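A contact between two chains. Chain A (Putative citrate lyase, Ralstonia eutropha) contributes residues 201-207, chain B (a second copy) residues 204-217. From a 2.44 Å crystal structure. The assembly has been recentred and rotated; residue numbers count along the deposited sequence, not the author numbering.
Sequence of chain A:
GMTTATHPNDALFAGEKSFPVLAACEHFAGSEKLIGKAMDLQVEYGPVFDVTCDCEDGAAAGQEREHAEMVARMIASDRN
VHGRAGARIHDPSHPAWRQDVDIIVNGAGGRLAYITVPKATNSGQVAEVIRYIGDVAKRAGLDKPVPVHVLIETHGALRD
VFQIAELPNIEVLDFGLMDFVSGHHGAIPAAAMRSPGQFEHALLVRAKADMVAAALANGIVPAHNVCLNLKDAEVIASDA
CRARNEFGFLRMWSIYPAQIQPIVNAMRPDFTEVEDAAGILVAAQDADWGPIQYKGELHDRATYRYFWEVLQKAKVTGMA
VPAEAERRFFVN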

# COMPACT_ATOMS: atom_id res chain seq x y z
N HIS A 201 9.55 5.40 -8.21
CA HIS A 201 8.22 5.97 -8.48
C HIS A 201 7.22 5.30 -7.54
O HIS A 201 7.18 4.06 -7.47
CB HIS A 201 7.81 5.81 -9.95
CG HIS A 201 6.55 6.55 -10.31
ND1 HIS A 201 5.29 6.05 -10.00
CD2 HIS A 201 6.40 7.74 -10.94
CE1 HIS A 201 4.42 6.94 -10.46
NE2 HIS A 201 5.04 7.98 -11.01
N ALA A 202 6.47 6.11 -6.79
CA ALA A 202 5.50 5.65 -5.80
C ALA A 202 4.57 4.54 -6.32
O ALA A 202 4.34 3.58 -5.60
CB ALA A 202 4.68 6.81 -5.29
N LEU A 203 4.09 4.64 -7.56
CA LEU A 203 3.19 3.63 -8.11
C LEU A 203 3.90 2.33 -8.43
O LEU A 203 3.31 1.26 -8.30
CB LEU A 203 2.44 4.13 -9.35
CG LEU A 203 1.45 5.31 -9.13
CD1 LEU A 203 0.76 5.66 -10.41
CD2 LEU A 203 0.43 4.99 -8.01
N LEU A 204 5.17 2.42 -8.83
CA LEU A 204 5.99 1.27 -9.19
C LEU A 204 6.50 0.56 -7.93
O LEU A 204 6.44 -0.67 -7.87
CB LEU A 204 7.13 1.69 -10.13
CG LEU A 204 6.60 2.30 -11.44
CD1 LEU A 204 7.70 2.68 -12.36
CD2 LEU A 204 5.62 1.34 -12.17
N VAL A 205 6.89 1.34 -6.90
CA VAL A 205 7.31 0.81 -5.59
C VAL A 205 6.15 0.04 -5.02
O VAL A 205 6.32 -1.11 -4.63
CB VAL A 205 7.80 1.92 -4.60
CG1 VAL A 205 8.06 1.34 -3.21
CG2 VAL A 205 9.04 2.62 -5.14
N ARG A 206 4.96 0.65 -5.02
CA ARG A 206 3.70 0.10 -4.51
C ARG A 206 3.34 -1.18 -5.23
O ARG A 206 3.07 -2.17 -4.58
CB ARG A 206 2.58 1.14 -4.68
CG ARG A 206 1.24 0.68 -4.21
CD ARG A 206 0.15 1.64 -4.55
NE ARG A 206 -1.16 1.10 -4.14
CZ ARG A 206 -1.88 0.26 -4.87
NH1 ARG A 206 -1.45 -0.11 -6.07
NH2 ARG A 206 -3.03 -0.19 -4.42
N ALA A 207 3.37 -1.17 -6.58
CA ALA A 207 3.03 -2.33 -7.39
C ALA A 207 4.02 -3.47 -7.14
O ALA A 207 3.60 -4.57 -6.81
CB ALA A 207 3.03 -1.94 -8.85
N LEU B 204 1.49 9.26 4.09
CA LEU B 204 0.99 10.14 3.03
C LEU B 204 1.35 9.59 1.65
O LEU B 204 0.51 9.64 0.75
CB LEU B 204 1.52 11.56 3.23
CG LEU B 204 1.08 12.18 4.58
CD1 LEU B 204 1.61 13.55 4.72
CD2 LEU B 204 -0.43 12.19 4.71
N VAL B 205 2.56 8.99 1.51
CA VAL B 205 2.99 8.33 0.28
C VAL B 205 1.99 7.17 0.00
O VAL B 205 1.47 7.05 -1.10
CB VAL B 205 4.45 7.82 0.33
CG1 VAL B 205 4.79 7.02 -0.91
CG2 VAL B 205 5.43 8.97 0.50
N ARG B 206 1.72 6.38 1.04
CA ARG B 206 0.82 5.23 1.02
C ARG B 206 -0.57 5.65 0.60
O ARG B 206 -1.13 5.04 -0.31
CB ARG B 206 0.81 4.55 2.40
CG ARG B 206 -0.14 3.39 2.50
CD ARG B 206 -0.25 2.90 3.93
NE ARG B 206 -1.21 1.80 4.01
CZ ARG B 206 -2.51 1.97 4.10
NH1 ARG B 206 -3.03 3.18 4.19
NH2 ARG B 206 -3.32 0.92 4.14
N ALA B 207 -1.12 6.69 1.24
CA ALA B 207 -2.45 7.22 0.96
C ALA B 207 -2.54 7.75 -0.46
O ALA B 207 -3.42 7.32 -1.20
CB ALA B 207 -2.77 8.31 1.95
N LYS B 208 -1.60 8.62 -0.87
CA LYS B 208 -1.59 9.21 -2.22
C LYS B 208 -1.47 8.13 -3.29
O LYS B 208 -2.29 8.12 -4.22
CB LYS B 208 -0.47 10.25 -2.35
CG LYS B 208 -0.79 11.54 -1.63
CD LYS B 208 0.26 12.61 -1.83
CE LYS B 208 -0.17 13.91 -1.17
NZ LYS B 208 0.84 14.99 -1.40
N ALA B 209 -0.51 7.19 -3.12
CA ALA B 209 -0.27 6.12 -4.08
C ALA B 209 -1.48 5.19 -4.18
O ALA B 209 -1.88 4.85 -5.29
CB ALA B 209 0.99 5.36 -3.75
N ASP B 210 -2.14 4.86 -3.05
CA ASP B 210 -3.35 4.03 -3.06
C ASP B 210 -4.47 4.69 -3.82
O ASP B 210 -5.13 4.03 -4.64
CB ASP B 210 -3.83 3.70 -1.65
CG ASP B 210 -3.18 2.47 -1.05
OD1 ASP B 210 -2.23 1.90 -1.70
OD2 ASP B 210 -3.57 2.08 0.09
N MSE B 211 -4.67 5.99 -3.57
CA MSE B 211 -5.73 6.74 -4.22
C MSE B 211 -5.57 6.79 -5.71
O MSE B 211 -6.56 6.55 -6.41
CB MSE B 211 -5.81 8.15 -3.70
CG MSE B 211 -7.23 8.67 -3.72
SE MSE B 211 -7.34 10.55 -4.00
CE MSE B 211 -6.45 10.67 -5.70
N VAL B 212 -4.32 7.11 -6.19
CA VAL B 212 -3.96 7.22 -7.60
C VAL B 212 -4.12 5.84 -8.24
O VAL B 212 -4.76 5.75 -9.28
CB VAL B 212 -2.54 7.82 -7.80
CG1 VAL B 212 -2.10 7.72 -9.25
CG2 VAL B 212 -2.48 9.28 -7.34
N ALA B 213 -3.62 4.77 -7.59
CA ALA B 213 -3.73 3.41 -8.10
C ALA B 213 -5.20 2.99 -8.30
O ALA B 213 -5.53 2.41 -9.34
CB ALA B 213 -3.03 2.43 -7.16
N ALA B 214 -6.09 3.32 -7.34
CA ALA B 214 -7.51 3.02 -7.39
C ALA B 214 -8.21 3.79 -8.51
O ALA B 214 -9.06 3.22 -9.21
CB ALA B 214 -8.16 3.36 -6.06
N ALA B 215 -7.85 5.08 -8.66
CA ALA B 215 -8.43 5.97 -9.67
C ALA B 215 -8.06 5.50 -11.07
O ALA B 215 -8.96 5.21 -11.87
CB ALA B 215 -7.95 7.41 -9.43
N LEU B 216 -6.76 5.35 -11.33
CA LEU B 216 -6.26 4.93 -12.63
C LEU B 216 -6.72 3.52 -13.00
O LEU B 216 -7.01 3.28 -14.16
CB LEU B 216 -4.73 5.06 -12.69
CG LEU B 216 -4.19 6.50 -12.55
CD1 LEU B 216 -2.68 6.52 -12.55
CD2 LEU B 216 -4.74 7.43 -13.63
N ALA B 217 -6.88 2.63 -12.01
CA ALA B 217 -7.37 1.27 -12.24
C ALA B 217 -8.81 1.26 -12.74
O ALA B 217 -9.26 0.27 -13.30
CB ALA B 217 -7.28 0.44 -10.96

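Two helices from two copies of the same protein meet almost at right angles. The helix that starts at Ala202(A) and the helix running through the chain B stretch have N-to-C directions 89° apart, and their axes approach to 9.6 Å. The backbones come nearest where Leu203(A) CA lies 5.9 Å from Ala209(B) CA. Contact at such a crossing is compact: the stretches together bury 342 Å², and most of the chain A share comes from Leu203(A) and Arg206(A).

The clearest bump is Leu203(A). Its CA-to-CB bond points sideways, but with chi1 at m and chi2 at t the methyl end comes nearer to chain B and enters a hollow formed by Ala209(B), Val212(B), Ala213(B) and Leu216(B). These residues are spaced at intervals of one, three or four along the sequence, so the helical turn gathers them around one pocket. Leu203(A) CD1 lies 3.7 Å from Val212(B) CG1 and 4.1 Å from Leu216(B) CD1. Leu203(A) CD2 lies beside the two alanines, 4.3 Å from Ala209(B) CB and 4.4 Å from Ala213(B) CB, and is also 3.9 Å from Val212(B) CG1 and 3.6 Å from the backbone atom Ala209(B) O.

Ala209(B) also serves the neighbouring residues. The CA-to-CB bond of Ala209(B) points toward chain A, and Ala209(B) CB lies 4.3 Å from Ala202(A) CB, which in turn is 4.4 Å from Val205(B) CG1, extending the apolar patch toward the N-terminal end of the chain B stretch.

Arg206(A) combines packing with charge. Its chi1, chi2 and chi3 are all t, so the chain is extended, and its aliphatic part passes Ala209(B), with Arg206(A) CD 3.9 Å from Ala209(B) CB. The guanidinium then lies with one face over Ala213(B) CB, which is 3.2 Å from Arg206(A) NH1, a close contact. At the edge, near the guanidinium plane, Arg206(A) NE donates to Asp210(B) OD1 at 2.8 Å; the N-H...acceptor angle of 178° is nearly linear, and the opposite charges make this hydrogen bond part of a salt bridge. The CA-to-CB bond of Asp210(B) points away from chain A, yet its carboxylate end comes nearer and completes the pairing.

The chain A helix is capped at its start: Leu203(A) N donates to His201(A) ND1 at 3.1 Å, with an angle of 145°. This bond satisfies a backbone NH in the first turn, within the very residue whose side chain fills the chain B hollow.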